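Insecticidal Delta-Endotoxin Cry8Ea1 (Bacillus Thuringiensis, PDB 3EB7) kills larvae of the underground pest Holotrichia parallela, probably by binding receptors on gut cells and forming pores in their membranes, as other three-domain Cry toxins do. Local coordinates at residues Lys299-His304 / Val419-Asn424; Tyr359-Val364 / Asp426-Ser431; Ser284-Arg289 / Ile329-Ile334; Gly303-Ser308 / Thr317-Thr322. All blocks are in the same frame, centred on the assembly; numbering follows the deposited sequence.

In the fold
All four contacts belong to the beta-prism domain typical of three-domain Cry toxins, in which three antiparallel sheets pack around a common core. Interactions 3 and 4 lie within one sheet, attaching its outermost strands, 330-335 and 316-321, to the central strands 278-292 and 296-310; both are partly buried and rest on backbone hydrogen bonds. Interactions 1 and 2 are buried and run between sheets, bringing strands 414-422 and 427-434 against the other two. Here aromatic rings, apolar side chains, one imidazole bond and two waters do the work. Gly-303 and His-304 serve both interactions 1 and 4, while Lys-300 of interaction 1 forms a salt bridge with Asp-426 of interaction 2.

Interaction 1: Lys299-His304 / Val419-Asn424; sequences KKWIGH and VTFIRN. With SO4 (sulfate ion), chain E.
His-304 holds CG between its backbone N and carbonyl carbon (chi1 66°), while Phe-421 has CG anti to its backbone N (chi1 -173°); the two side chains pass each other head to tail, and His-304 CE1 comes to 3.5 Å from Phe-421 CB. Together with Trp-301 they form an aromatic cluster in the core of the beta prism, where segments 299-304 and 419-422 of two sheets run at 110° to each other. The imidazole is tied at both nitrogens. His-304 NE2 donates to Val-419 O at 2.8 Å, with the oxygen near the ring plane but the donor well above the carbonyl plane, and His-304 ND1 accepts from Trp-301 NE1 at 3.0 Å. This pattern is consistent with a neutral ring protonated on NE2. The indole and phenyl planes are nearly parallel but strongly offset, meeting at Trp-301 CD1 and Phe-421 CE1, 3.5 Å apart; Val-419 CG1 touches Trp-301 CZ2 obliquely, 3.7 Å away. Further along, Ile-302 CB sits over the centre of one face of the Arg-423 guanidinium. Arg-423 NH1 and Lys-300 NZ, like charges only 4.0 Å apart, both form salt bridges with Asp-426 OD2.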
loop_
_atom_site.group_PDB
_atom_site.type_symbol
_atom_site.label_atom_id
_atom_site.label_comp_id
_atom_site.label_asym_id
_atom_site.label_seq_id
_atom_site.Cartn_x
_atom_site.Cartn_y
_atom_site.Cartn_z
ATOM N N LYS A 299 14.993 -13.492 -29.324
ATOM C CA LYS A 299 13.541 -13.607 -29.445
ATOM C C LYS A 299 12.913 -12.950 -28.223
ATOM O O LYS A 299 13.145 -13.370 -27.078
ATOM C CB LYS A 299 13.100 -15.045 -29.535
ATOM C CG LYS A 299 13.369 -15.709 -30.814
ATOM C CD LYS A 299 13.141 -17.197 -30.579
ATOM C CE LYS A 299 12.844 -17.908 -31.838
ATOM N NZ LYS A 299 13.152 -19.356 -31.600
ATOM N N LYS A 300 12.114 -11.916 -28.471
ATOM C CA LYS A 300 11.726 -11.011 -27.401
ATOM C C LYS A 300 10.246 -10.654 -27.446
ATOM O O LYS A 300 9.596 -10.801 -28.455
ATOM C CB LYS A 300 12.610 -9.749 -27.421
ATOM C CG LYS A 300 12.572 -8.973 -28.712
ATOM C CD LYS A 300 13.279 -7.609 -28.535
ATOM C CE LYS A 300 13.745 -6.964 -29.864
ATOM N NZ LYS A 300 12.577 -6.521 -30.635
ATOM N N TRP A 301 9.747 -10.186 -26.316
ATOM C CA TRP A 301 8.383 -9.726 -26.112
ATOM C C TRP A 301 8.237 -8.391 -26.858
ATOM O O TRP A 301 8.839 -7.348 -26.442
ATOM C CB TRP A 301 8.232 -9.531 -24.596
ATOM C CG TRP A 301 6.884 -9.071 -24.021
ATOM C CD1 TRP A 301 5.979 -8.166 -24.562
ATOM C CD2 TRP A 301 6.340 -9.460 -22.744
ATOM N NE1 TRP A 301 4.901 -8.007 -23.695
ATOM C CE2 TRP A 301 5.108 -8.770 -22.574
ATOM C CE3 TRP A 301 6.781 -10.317 -21.725
ATOM C CZ2 TRP A 301 4.303 -8.945 -21.442
ATOM C CZ3 TRP A 301 5.975 -10.493 -20.601
ATOM C CH2 TRP A 301 4.744 -9.799 -20.472
ATOM N N ILE A 302 7.503 -8.433 -27.975
ATOM C CA ILE A 302 7.231 -7.238 -28.800
ATOM C C ILE A 302 5.797 -6.670 -28.673
ATOM O O ILE A 302 5.492 -5.627 -29.249
ATOM C CB ILE A 302 7.540 -7.440 -30.325
ATOM C CG1 ILE A 302 6.633 -8.526 -30.930
ATOM C CG2 ILE A 302 8.997 -7.717 -30.557
ATOM C CD1 ILE A 302 6.709 -8.647 -32.487
ATOM N N GLY A 303 4.931 -7.351 -27.934
ATOM C CA GLY A 303 3.562 -6.889 -27.705
ATOM C C GLY A 303 2.836 -7.909 -26.861
ATOM O O GLY A 303 3.323 -9.035 -26.691
ATOM N N HIS A 304 1.699 -7.525 -26.291
ATOM C CA HIS A 304 0.871 -8.440 -25.500
ATOM C C HIS A 304 -0.572 -8.000 -25.479
ATOM O O HIS A 304 -0.915 -6.858 -25.782
ATOM C CB HIS A 304 1.401 -8.619 -24.062
ATOM C CG HIS A 304 1.334 -7.388 -23.210
ATOM N ND1 HIS A 304 2.339 -6.442 -23.187
ATOM C CD2 HIS A 304 0.404 -6.971 -22.317
ATOM C CE1 HIS A 304 2.014 -5.478 -22.344
ATOM N NE2 HIS A 304 0.860 -5.786 -21.778
ATOM N N VAL A 419 0.386 -5.490 -16.811
ATOM C CA VAL A 419 1.568 -5.228 -17.623
ATOM C C VAL A 419 1.274 -4.136 -18.666
ATOM O O VAL A 419 0.343 -4.263 -19.484
ATOM C CB VAL A 419 2.028 -6.505 -18.383
ATOM C CG1 VAL A 419 3.430 -6.320 -18.944
ATOM C CG2 VAL A 419 2.008 -7.767 -17.473
ATOM N N THR A 420 2.077 -3.062 -18.634
ATOM C CA THR A 420 2.090 -2.031 -19.676
ATOM C C THR A 420 3.400 -2.128 -20.461
ATOM O O THR A 420 4.295 -2.886 -20.089
ATOM C CB THR A 420 1.931 -0.635 -19.091
ATOM O OG1 THR A 420 3.013 -0.386 -18.172
ATOM C CG2 THR A 420 0.588 -0.559 -18.351
ATOM N N PHE A 421 3.529 -1.372 -21.542
ATOM C CA PHE A 421 4.597 -1.651 -22.482
ATOM C C PHE A 421 4.857 -0.427 -23.348
ATOM O O PHE A 421 3.930 0.347 -23.605
ATOM C CB PHE A 421 4.169 -2.886 -23.312
ATOM C CG PHE A 421 5.217 -3.437 -24.249
ATOM C CD1 PHE A 421 6.195 -4.309 -23.799
ATOM C CD2 PHE A 421 5.155 -3.164 -25.608
ATOM C CE1 PHE A 421 7.172 -4.828 -24.686
ATOM C CE2 PHE A 421 6.109 -3.689 -26.497
ATOM C CZ PHE A 421 7.115 -4.520 -26.039
ATOM N N ILE A 422 6.118 -0.224 -23.744
ATOM C CA ILE A 422 6.469 0.658 -24.857
ATOM C C ILE A 422 7.296 -0.150 -25.851
ATOM O O ILE A 422 7.887 -1.163 -25.480
ATOM C CB ILE A 422 7.297 1.923 -24.408
ATOM C CG1 ILE A 422 8.644 1.506 -23.800
ATOM C CG2 ILE A 422 6.511 2.768 -23.439
ATOM C CD1 ILE A 422 9.558 2.652 -23.363
ATOM N N ARG A 423 7.357 0.333 -27.092
ATOM C CA ARG A 423 8.146 -0.232 -28.195
ATOM C C ARG A 423 9.386 0.617 -28.444
ATOM O O ARG A 423 9.375 1.807 -28.151
ATOM C CB ARG A 423 7.327 -0.215 -29.493
ATOM C CG ARG A 423 6.605 -1.533 -29.841
ATOM C CD ARG A 423 7.609 -2.595 -30.187
ATOM N NE ARG A 423 7.321 -3.217 -31.457
ATOM C CZ ARG A 423 8.153 -4.004 -32.137
ATOM N NH1 ARG A 423 9.383 -4.307 -31.692
ATOM N NH2 ARG A 423 7.721 -4.478 -33.294
ATOM N N ASN A 424 10.434 0.005 -29.025
ATOM C CA ASN A 424 11.678 0.694 -29.423
ATOM C C ASN A 424 12.093 1.789 -28.480
ATOM O O ASN A 424 11.924 2.968 -28.825
ATOM C CB ASN A 424 11.570 1.351 -30.806
ATOM C CG ASN A 424 10.884 0.492 -31.820
ATOM O OD1 ASN A 424 10.204 1.027 -32.715
ATOM N ND2 ASN A 424 11.044 -0.834 -31.715
HETATM S S SO4 E . 14.178 -20.410 -34.854
HETATM O O1 SO4 E . 14.810 -20.884 -36.081
HETATM O O2 SO4 E . 12.973 -21.198 -34.591
HETATM O O3 SO4 E . 15.179 -20.569 -33.789
HETATM O O4 SO4 E . 13.783 -19.000 -34.939
#

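Interaction 2: Tyr359-Val364 / Asp426-Ser431; sequences YGVSKV and DVPVFS
Tyr-359 and Asp-426 are joined through water, as are Val-361 and Asp-426. The first water donates to Tyr-359 O at 2.9 Å and accepts from Asp-426 N at 3.2 Å. The second accepts from Val-361 N at 2.9 Å and donates to Asp-426 O at 2.8 Å. The direct N and O pairs are too long to bond, Tyr-359 O lying 3.9 Å from Asp-426 N, and a water fills each gap. Between the bridges the backbones come closest, and Gly-360 CA makes a C-H...O contact with Asp-426 O at 3.5 Å, nearly straight at 170°. Asp-426 O is thus approached by a water and by a CA-H group. The Asp-426 carboxylate is engaged elsewhere: OD2 forms salt bridges with Lys-300 and Arg-423, while OD1 accepts from the backbone N of Asn-424.

These bridges lie at an interface between two sheets of the beta prism, where strand 357-369 of a four-stranded sheet faces strand 427-434 of the three-stranded one.

Beyond the waters the contact turns apolar. Val-361 CG2 lies 3.5 Å from Pro-428 CD and equally near CG, so one methyl presses on the CG-CD side of the proline ring. Val-364 has CG1 anti to its backbone N (chi1 -175°), and this methyl meets Phe-430 tip to tip: Val-364 CG1 approaches the ring edge at Phe-430 CZ, 4.1 Å away. Ile-247 touches both Val-361 and Phe-430, and Trp-301 packs against Val-364.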
loop_
_atom_site.group_PDB
_atom_site.type_symbol
_atom_site.label_atom_id
_atom_site.label_comp_id
_atom_site.label_asym_id
_atom_site.label_seq_id
_atom_site.Cartn_x
_atom_site.Cartn_y
_atom_site.Cartn_z
ATOM N N TYR A 359 17.052 -3.895 -27.530
ATOM C CA TYR A 359 16.653 -4.250 -26.183
ATOM C C TYR A 359 15.362 -5.021 -26.232
ATOM O O TYR A 359 14.548 -4.797 -27.137
ATOM C CB TYR A 359 16.487 -2.991 -25.323
ATOM C CG TYR A 359 17.776 -2.220 -25.170
ATOM C CD1 TYR A 359 18.099 -1.209 -26.056
ATOM C CD2 TYR A 359 18.646 -2.490 -24.122
ATOM C CE1 TYR A 359 19.279 -0.495 -25.919
ATOM C CE2 TYR A 359 19.841 -1.791 -23.977
ATOM C CZ TYR A 359 20.144 -0.813 -24.882
ATOM O OH TYR A 359 21.287 -0.116 -24.767
ATOM N N GLY A 360 15.176 -5.943 -25.285
ATOM C CA GLY A 360 13.895 -6.641 -25.139
ATOM C C GLY A 360 13.943 -7.777 -24.147
ATOM O O GLY A 360 15.015 -8.295 -23.864
ATOM N N VAL A 361 12.785 -8.194 -23.645
ATOM C CA VAL A 361 12.710 -9.241 -22.630
ATOM C C VAL A 361 12.747 -10.615 -23.344
ATOM O O VAL A 361 11.908 -10.901 -24.222
ATOM C CB VAL A 361 11.416 -9.064 -21.776
ATOM C CG1 VAL A 361 11.135 -10.292 -20.835
ATOM C CG2 VAL A 361 11.457 -7.727 -20.996
ATOM N N SER A 362 13.717 -11.448 -22.968
ATOM C CA SER A 362 13.879 -12.792 -23.588
ATOM C C SER A 362 13.237 -13.927 -22.785
ATOM O O SER A 362 13.010 -15.030 -23.290
ATOM C CB SER A 362 15.360 -13.093 -23.788
ATOM O OG SER A 362 15.979 -13.048 -22.516
ATOM N N LYS A 363 12.919 -13.644 -21.538
ATOM C CA LYS A 363 12.458 -14.680 -20.642
ATOM C C LYS A 363 11.767 -14.092 -19.426
ATOM O O LYS A 363 12.274 -13.141 -18.833
ATOM C CB LYS A 363 13.636 -15.550 -20.179
ATOM C CG LYS A 363 13.212 -16.749 -19.337
ATOM C CD LYS A 363 14.453 -17.612 -19.081
ATOM C CE LYS A 363 14.185 -18.766 -18.127
ATOM N NZ LYS A 363 15.533 -19.341 -17.757
ATOM N N VAL A 364 10.624 -14.656 -19.066
ATOM C CA VAL A 364 9.968 -14.336 -17.776
ATOM C C VAL A 364 9.451 -15.609 -17.096
ATOM O O VAL A 364 8.690 -16.346 -17.692
ATOM C CB VAL A 364 8.752 -13.326 -17.911
ATOM C CG1 VAL A 364 8.209 -12.961 -16.517
ATOM C CG2 VAL A 364 9.154 -12.083 -18.671
ATOM N N ASP A 426 11.744 -2.090 -26.584
ATOM C CA ASP A 426 10.611 -2.957 -26.200
ATOM C C ASP A 426 10.724 -3.269 -24.717
ATOM O O ASP A 426 11.505 -4.158 -24.299
ATOM C CB ASP A 426 10.599 -4.243 -27.033
ATOM C CG ASP A 426 10.531 -3.970 -28.551
ATOM O OD1 ASP A 426 9.952 -2.929 -28.958
ATOM O OD2 ASP A 426 11.036 -4.798 -29.351
ATOM N N VAL A 427 10.006 -2.478 -23.924
ATOM C CA VAL A 427 10.125 -2.534 -22.486
ATOM C C VAL A 427 8.759 -2.602 -21.764
ATOM O O VAL A 427 7.987 -1.647 -21.805
ATOM C CB VAL A 427 10.959 -1.331 -21.906
ATOM C CG1 VAL A 427 11.121 -1.480 -20.422
ATOM C CG2 VAL A 427 12.321 -1.214 -22.549
ATOM N N PRO A 428 8.476 -3.740 -21.101
ATOM C CA PRO A 428 7.304 -3.879 -20.217
ATOM C C PRO A 428 7.499 -3.331 -18.799
ATOM O O PRO A 428 8.631 -3.227 -18.302
ATOM C CB PRO A 428 7.051 -5.400 -20.184
ATOM C CG PRO A 428 8.369 -6.074 -20.626
ATOM C CD PRO A 428 9.278 -4.993 -21.202
ATOM N N VAL A 429 6.394 -2.945 -18.162
ATOM C CA VAL A 429 6.409 -2.572 -16.749
ATOM C C VAL A 429 5.367 -3.464 -16.080
ATOM O O VAL A 429 4.287 -3.683 -16.627
ATOM C CB VAL A 429 6.104 -1.031 -16.553
ATOM C CG1 VAL A 429 5.804 -0.673 -15.122
ATOM C CG2 VAL A 429 7.272 -0.196 -17.032
ATOM N N PHE A 430 5.709 -4.023 -14.925
ATOM C CA PHE A 430 4.754 -4.826 -14.141
ATOM C C PHE A 430 4.168 -3.964 -13.025
ATOM O O PHE A 430 4.893 -3.218 -12.369
ATOM C CB PHE A 430 5.449 -6.054 -13.544
ATOM C CG PHE A 430 5.873 -7.127 -14.551
ATOM C CD1 PHE A 430 6.644 -8.220 -14.124
ATOM C CD2 PHE A 430 5.519 -7.073 -15.895
ATOM C CE1 PHE A 430 7.039 -9.245 -15.038
ATOM C CE2 PHE A 430 5.923 -8.103 -16.815
ATOM C CZ PHE A 430 6.647 -9.166 -16.396
ATOM N N SER A 431 2.856 -4.032 -12.843
ATOM C CA SER A 431 2.191 -3.453 -11.670
ATOM C C SER A 431 1.651 -4.533 -10.745
ATOM O O SER A 431 1.371 -5.650 -11.156
ATOM C CB SER A 431 1.064 -2.472 -12.063
ATOM O OG SER A 431 -0.075 -3.170 -12.528
HETATM O O HOH W 1 13.710 -2.759 -28.966
HETATM O O HOH W 2 10.501 -6.725 -24.530
#

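Interaction 3: Ser284-Arg289 / Ile329-Ile334; sequences SIYTGR and IATQQI
Ile-329 N donates to Thr-287 O at 2.7 Å, the shortest bond of this contact, the donor N lying nearly in line with the C=O bond. Next to it Thr-287 N donates to Ala-330 O at 2.9 Å with an almost straight N-H...O angle of 170°. Ile-329 and Ala-330 thus both face Thr-287, a classic beta bulge where strand 330-335 joins the edge of its antiparallel sheet. Past the bulge the pairing becomes regular: Ile-285 and Gln-332 exchange two bonds, Ile-285 N to Gln-332 O at 2.8 Å and Gln-332 N to Ile-285 O at 3.0 Å.

On one face of the sheet Tyr-286 and Thr-331 are neighbours with their side chains heading the same direction. Thr-331 has OG1 between its backbone N and carbonyl carbon (chi1 74°), which leaves CG2 beside the N, and this methyl reaches Tyr-286 CD2 at 3.4 Å. On the same face Ser-284 OG lies against Gln-333 CG.

The other face carries Ile-285, Thr-287, Ala-330 and Gln-332. Ile-285 CD1 and Ile-334 CD1 meet at 4.1 Å, both side chains lying near strand 376-381 of the adjoining sheet. From there Tyr-381 OH bonds Thr-287 OG1 and Thr-380 O bonds Gln-332 NE2.

Since four backbone bonds carry the pairing across the contact, the edge strand is held mainly by main-chain chemistry, while Gln-332 ties it, and Thr-287 its partner strand, to strand 376-381.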
loop_
_atom_site.group_PDB
_atom_site.type_symbol
_atom_site.label_atom_id
_atom_site.label_comp_id
_atom_site.label_asym_id
_atom_site.label_seq_id
_atom_site.Cartn_x
_atom_site.Cartn_y
_atom_site.Cartn_z
ATOM N N SER A 284 -1.568 -12.745 -23.248
ATOM C CA SER A 284 -0.942 -13.330 -24.443
ATOM C C SER A 284 0.279 -12.529 -24.784
ATOM O O SER A 284 0.171 -11.330 -24.872
ATOM C CB SER A 284 -1.857 -13.305 -25.686
ATOM O OG SER A 284 -3.001 -14.075 -25.473
ATOM N N ILE A 285 1.426 -13.188 -24.982
ATOM C CA ILE A 285 2.676 -12.469 -25.293
ATOM C C ILE A 285 3.050 -12.772 -26.748
ATOM O O ILE A 285 3.057 -13.921 -27.166
ATOM C CB ILE A 285 3.819 -12.886 -24.332
ATOM C CG1 ILE A 285 3.402 -12.699 -22.870
ATOM C CG2 ILE A 285 5.170 -12.203 -24.677
ATOM C CD1 ILE A 285 4.362 -13.365 -21.839
ATOM N N TYR A 286 3.336 -11.741 -27.522
ATOM C CA TYR A 286 3.703 -11.877 -28.917
ATOM C C TYR A 286 5.224 -11.663 -29.031
ATOM O O TYR A 286 5.786 -10.709 -28.470
ATOM C CB TYR A 286 2.898 -10.870 -29.774
ATOM C CG TYR A 286 1.400 -11.142 -29.700
ATOM C CD1 TYR A 286 0.617 -10.658 -28.648
ATOM C CD2 TYR A 286 0.779 -11.916 -30.663
ATOM C CE1 TYR A 286 -0.775 -10.973 -28.544
ATOM C CE2 TYR A 286 -0.587 -12.221 -30.588
ATOM C CZ TYR A 286 -1.357 -11.757 -29.529
ATOM O OH TYR A 286 -2.695 -12.084 -29.515
ATOM N N THR A 287 5.869 -12.580 -29.747
ATOM C CA THR A 287 7.321 -12.634 -29.857
ATOM C C THR A 287 7.824 -12.285 -31.270
ATOM O O THR A 287 7.244 -12.677 -32.270
ATOM C CB THR A 287 7.806 -14.034 -29.443
ATOM O OG1 THR A 287 7.336 -14.296 -28.108
ATOM C CG2 THR A 287 9.316 -14.138 -29.502
ATOM N N GLY A 288 8.901 -11.504 -31.313
ATOM C CA GLY A 288 9.637 -11.228 -32.525
ATOM C C GLY A 288 11.056 -11.753 -32.402
ATOM O O GLY A 288 11.544 -12.041 -31.327
ATOM N N ARG A 289 11.698 -11.895 -33.549
ATOM C CA ARG A 289 13.061 -12.351 -33.652
ATOM C C ARG A 289 13.899 -11.207 -34.242
ATOM O O ARG A 289 13.592 -10.708 -35.329
ATOM C CB ARG A 289 13.142 -13.608 -34.533
ATOM C CG ARG A 289 14.521 -14.250 -34.535
ATOM C CD ARG A 289 14.506 -15.615 -35.270
ATOM N NE ARG A 289 15.730 -16.403 -35.097
ATOM C CZ ARG A 289 16.882 -16.162 -35.724
ATOM N NH1 ARG A 289 16.993 -15.152 -36.570
ATOM N NH2 ARG A 289 17.926 -16.935 -35.523
ATOM N N ILE A 329 6.450 -13.861 -34.579
ATOM C CA ILE A 329 6.809 -15.217 -35.030
ATOM C C ILE A 329 6.276 -16.286 -34.119
ATOM O O ILE A 329 6.216 -17.460 -34.495
ATOM C CB ILE A 329 8.330 -15.397 -35.371
ATOM C CG1 ILE A 329 9.262 -14.897 -34.248
ATOM C CG2 ILE A 329 8.654 -14.677 -36.703
ATOM C CD1 ILE A 329 9.473 -15.884 -33.106
ATOM N N ALA A 330 5.854 -15.879 -32.926
ATOM C CA ALA A 330 5.280 -16.808 -31.967
ATOM C C ALA A 330 4.337 -16.042 -31.054
ATOM O O ALA A 330 4.425 -14.808 -30.954
ATOM C CB ALA A 330 6.370 -17.539 -31.177
ATOM N N THR A 331 3.371 -16.769 -30.482
ATOM C CA THR A 331 2.486 -16.254 -29.436
ATOM C C THR A 331 2.518 -17.240 -28.289
ATOM O O THR A 331 2.888 -18.369 -28.465
ATOM C CB THR A 331 1.017 -16.065 -29.878
ATOM O OG1 THR A 331 0.378 -17.346 -29.994
ATOM C CG2 THR A 331 0.901 -15.273 -31.205
ATOM N N GLN A 332 2.184 -16.794 -27.101
ATOM C CA GLN A 332 1.984 -17.698 -26.017
ATOM C C GLN A 332 0.827 -17.126 -25.216
ATOM O O GLN A 332 0.835 -15.929 -24.908
ATOM C CB GLN A 332 3.252 -17.768 -25.156
ATOM C CG GLN A 332 3.143 -18.835 -24.046
ATOM C CD GLN A 332 4.387 -18.954 -23.212
ATOM O OE1 GLN A 332 5.459 -18.520 -23.612
ATOM N NE2 GLN A 332 4.255 -19.575 -22.059
ATOM N N GLN A 333 -0.150 -17.975 -24.885
ATOM C CA GLN A 333 -1.294 -17.600 -24.026
ATOM C C GLN A 333 -1.111 -18.147 -22.616
ATOM O O GLN A 333 -0.811 -19.330 -22.439
ATOM C CB GLN A 333 -2.620 -18.113 -24.622
ATOM C CG GLN A 333 -2.903 -17.653 -26.076
ATOM C CD GLN A 333 -4.160 -18.300 -26.719
ATOM O OE1 GLN A 333 -4.237 -18.434 -27.940
ATOM N NE2 GLN A 333 -5.141 -18.667 -25.907
ATOM N N ILE A 334 -1.306 -17.295 -21.606
ATOM C CA ILE A 334 -1.181 -17.694 -20.210
ATOM C C ILE A 334 -2.485 -17.408 -19.474
ATOM O O ILE A 334 -2.921 -16.247 -19.396
ATOM C CB ILE A 334 0.026 -16.982 -19.494
ATOM C CG1 ILE A 334 1.357 -17.216 -20.259
ATOM C CG2 ILE A 334 0.129 -17.467 -18.066
ATOM C CD1 ILE A 334 2.573 -16.404 -19.738
#

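Interaction 4: Gly303-Ser308 / Thr317-Thr322; sequences GHQISS and TQTYGT
His-304 and Tyr-320 face each other across a hydrogen-bonded pair of the antiparallel beta hairpin formed by strands 296-310 and 316-321, the phenol running alongside the imidazole. Tyr-320 CB sits over one face of the imidazole, toward its rim, in a CH-pi contact 3.9 Å from the ring centroid. The two ring planes are only 18° from parallel, yet displaced so far that little of one covers the other; Tyr-320 CD2 is 3.4 Å from His-304 NE2. At the phenol's edge, Ile-306 CG2 touches Tyr-320 CE2 at 4.1 Å.

Behind this layer the backbone fixes the pairing. His-304 exchanges two bonds with Tyr-320, both 2.8 Å between N and O, and Ile-306 exchanges two with Gln-318. The imidazole itself is held by Val-419 O at NE2 and Trp-301 NE1 at ND1. Outside the hairpin, Thr-420 packs against Tyr-320 and Tyr-418 against Ile-306, so this face looks toward strand 414-422. At one end Gly-303 opposes Gly-321, and with no side chain on either the strands close up until Gly-303 CA lies 3.2 Å from Thr-322 O. At the other, on the opposite face, Ser-307 OG and Thr-317 OG1 share a hydrogen bond of 2.6 Å.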
loop_
_atom_site.group_PDB
_atom_site.type_symbol
_atom_site.label_atom_id
_atom_site.label_comp_id
_atom_site.label_asym_id
_atom_site.label_seq_id
_atom_site.Cartn_x
_atom_site.Cartn_y
_atom_site.Cartn_z
ATOM N N GLY A 303 4.931 -7.351 -27.934
ATOM C CA GLY A 303 3.562 -6.889 -27.705
ATOM C C GLY A 303 2.836 -7.909 -26.861
ATOM O O GLY A 303 3.323 -9.035 -26.691
ATOM N N HIS A 304 1.699 -7.525 -26.291
ATOM C CA HIS A 304 0.871 -8.440 -25.500
ATOM C C HIS A 304 -0.572 -8.000 -25.479
ATOM O O HIS A 304 -0.915 -6.858 -25.782
ATOM C CB HIS A 304 1.401 -8.619 -24.062
ATOM C CG HIS A 304 1.334 -7.388 -23.210
ATOM N ND1 HIS A 304 2.339 -6.442 -23.187
ATOM C CD2 HIS A 304 0.404 -6.971 -22.317
ATOM C CE1 HIS A 304 2.014 -5.478 -22.344
ATOM N NE2 HIS A 304 0.860 -5.786 -21.778
ATOM N N GLN A 305 -1.412 -8.940 -25.103
ATOM C CA GLN A 305 -2.828 -8.728 -24.939
ATOM C C GLN A 305 -3.117 -9.138 -23.505
ATOM O O GLN A 305 -2.717 -10.201 -23.056
ATOM C CB GLN A 305 -3.577 -9.598 -25.959
ATOM C CG GLN A 305 -4.931 -9.079 -26.304
ATOM C CD GLN A 305 -5.874 -10.131 -26.851
ATOM O OE1 GLN A 305 -6.344 -10.003 -27.961
ATOM N NE2 GLN A 305 -6.168 -11.155 -26.070
ATOM N N ILE A 306 -3.759 -8.287 -22.750
ATOM C CA ILE A 306 -3.944 -8.560 -21.338
ATOM C C ILE A 306 -5.402 -8.398 -20.960
ATOM O O ILE A 306 -6.055 -7.446 -21.384
ATOM C CB ILE A 306 -3.007 -7.657 -20.436
ATOM C CG1 ILE A 306 -3.212 -7.977 -18.938
ATOM C CG2 ILE A 306 -3.199 -6.141 -20.737
ATOM C CD1 ILE A 306 -2.104 -7.438 -18.053
ATOM N N SER A 307 -5.916 -9.338 -20.168
ATOM C CA SER A 307 -7.285 -9.264 -19.674
ATOM C C SER A 307 -7.244 -9.179 -18.173
ATOM O O SER A 307 -6.452 -9.887 -17.510
ATOM C CB SER A 307 -8.113 -10.489 -20.102
ATOM O OG SER A 307 -8.249 -10.578 -21.515
ATOM N N SER A 308 -8.103 -8.306 -17.641
ATOM C CA SER A 308 -8.357 -8.190 -16.194
ATOM C C SER A 308 -9.832 -8.009 -15.887
ATOM O O SER A 308 -10.672 -7.714 -16.776
ATOM C CB SER A 308 -7.586 -7.008 -15.601
ATOM O OG SER A 308 -7.826 -5.825 -16.347
ATOM N N THR A 317 -10.159 -6.208 -21.985
ATOM C CA THR A 317 -8.982 -6.637 -22.662
ATOM C C THR A 317 -8.350 -5.470 -23.380
ATOM O O THR A 317 -9.014 -4.788 -24.163
ATOM C CB THR A 317 -9.269 -7.791 -23.650
ATOM O OG1 THR A 317 -9.746 -8.928 -22.934
ATOM C CG2 THR A 317 -8.025 -8.210 -24.377
ATOM N N GLN A 318 -7.068 -5.225 -23.104
ATOM C CA GLN A 318 -6.323 -4.226 -23.856
ATOM C C GLN A 318 -5.111 -4.867 -24.527
ATOM O O GLN A 318 -4.652 -5.947 -24.157
ATOM C CB GLN A 318 -5.904 -3.023 -22.985
ATOM C CG GLN A 318 -6.919 -2.594 -21.887
ATOM C CD GLN A 318 -8.119 -1.697 -22.342
ATOM O OE1 GLN A 318 -8.225 -1.245 -23.510
ATOM N NE2 GLN A 318 -9.034 -1.434 -21.386
ATOM N N THR A 319 -4.596 -4.163 -25.517
ATOM C CA THR A 319 -3.520 -4.601 -26.367
ATOM C C THR A 319 -2.397 -3.603 -26.203
ATOM O O THR A 319 -2.661 -2.407 -26.028
ATOM C CB THR A 319 -4.063 -4.622 -27.812
ATOM O OG1 THR A 319 -4.399 -5.964 -28.145
ATOM C CG2 THR A 319 -3.099 -4.120 -28.811
ATOM N N TYR A 320 -1.154 -4.098 -26.251
ATOM C CA TYR A 320 0.054 -3.262 -26.225
ATOM C C TYR A 320 1.076 -3.769 -27.193
ATOM O O TYR A 320 1.247 -4.978 -27.318
ATOM C CB TYR A 320 0.717 -3.306 -24.841
ATOM C CG TYR A 320 -0.052 -2.594 -23.769
ATOM C CD1 TYR A 320 0.216 -1.260 -23.490
ATOM C CD2 TYR A 320 -1.038 -3.249 -23.026
ATOM C CE1 TYR A 320 -0.444 -0.602 -22.495
ATOM C CE2 TYR A 320 -1.728 -2.572 -22.029
ATOM C CZ TYR A 320 -1.426 -1.248 -21.800
ATOM O OH TYR A 320 -2.073 -0.541 -20.834
ATOM N N GLY A 321 1.761 -2.844 -27.853
ATOM C CA GLY A 321 2.872 -3.172 -28.722
ATOM C C GLY A 321 2.436 -3.745 -30.052
ATOM O O GLY A 321 1.382 -3.371 -30.586
ATOM N N THR A 322 3.258 -4.631 -30.601
ATOM C CA THR A 322 2.944 -5.297 -31.843
ATOM C C THR A 322 2.310 -6.643 -31.549
ATOM O O THR A 322 2.868 -7.470 -30.816
ATOM C CB THR A 322 4.206 -5.439 -32.688
ATOM O OG1 THR A 322 4.697 -4.127 -32.959
ATOM C CG2 THR A 322 3.947 -6.181 -34.034
#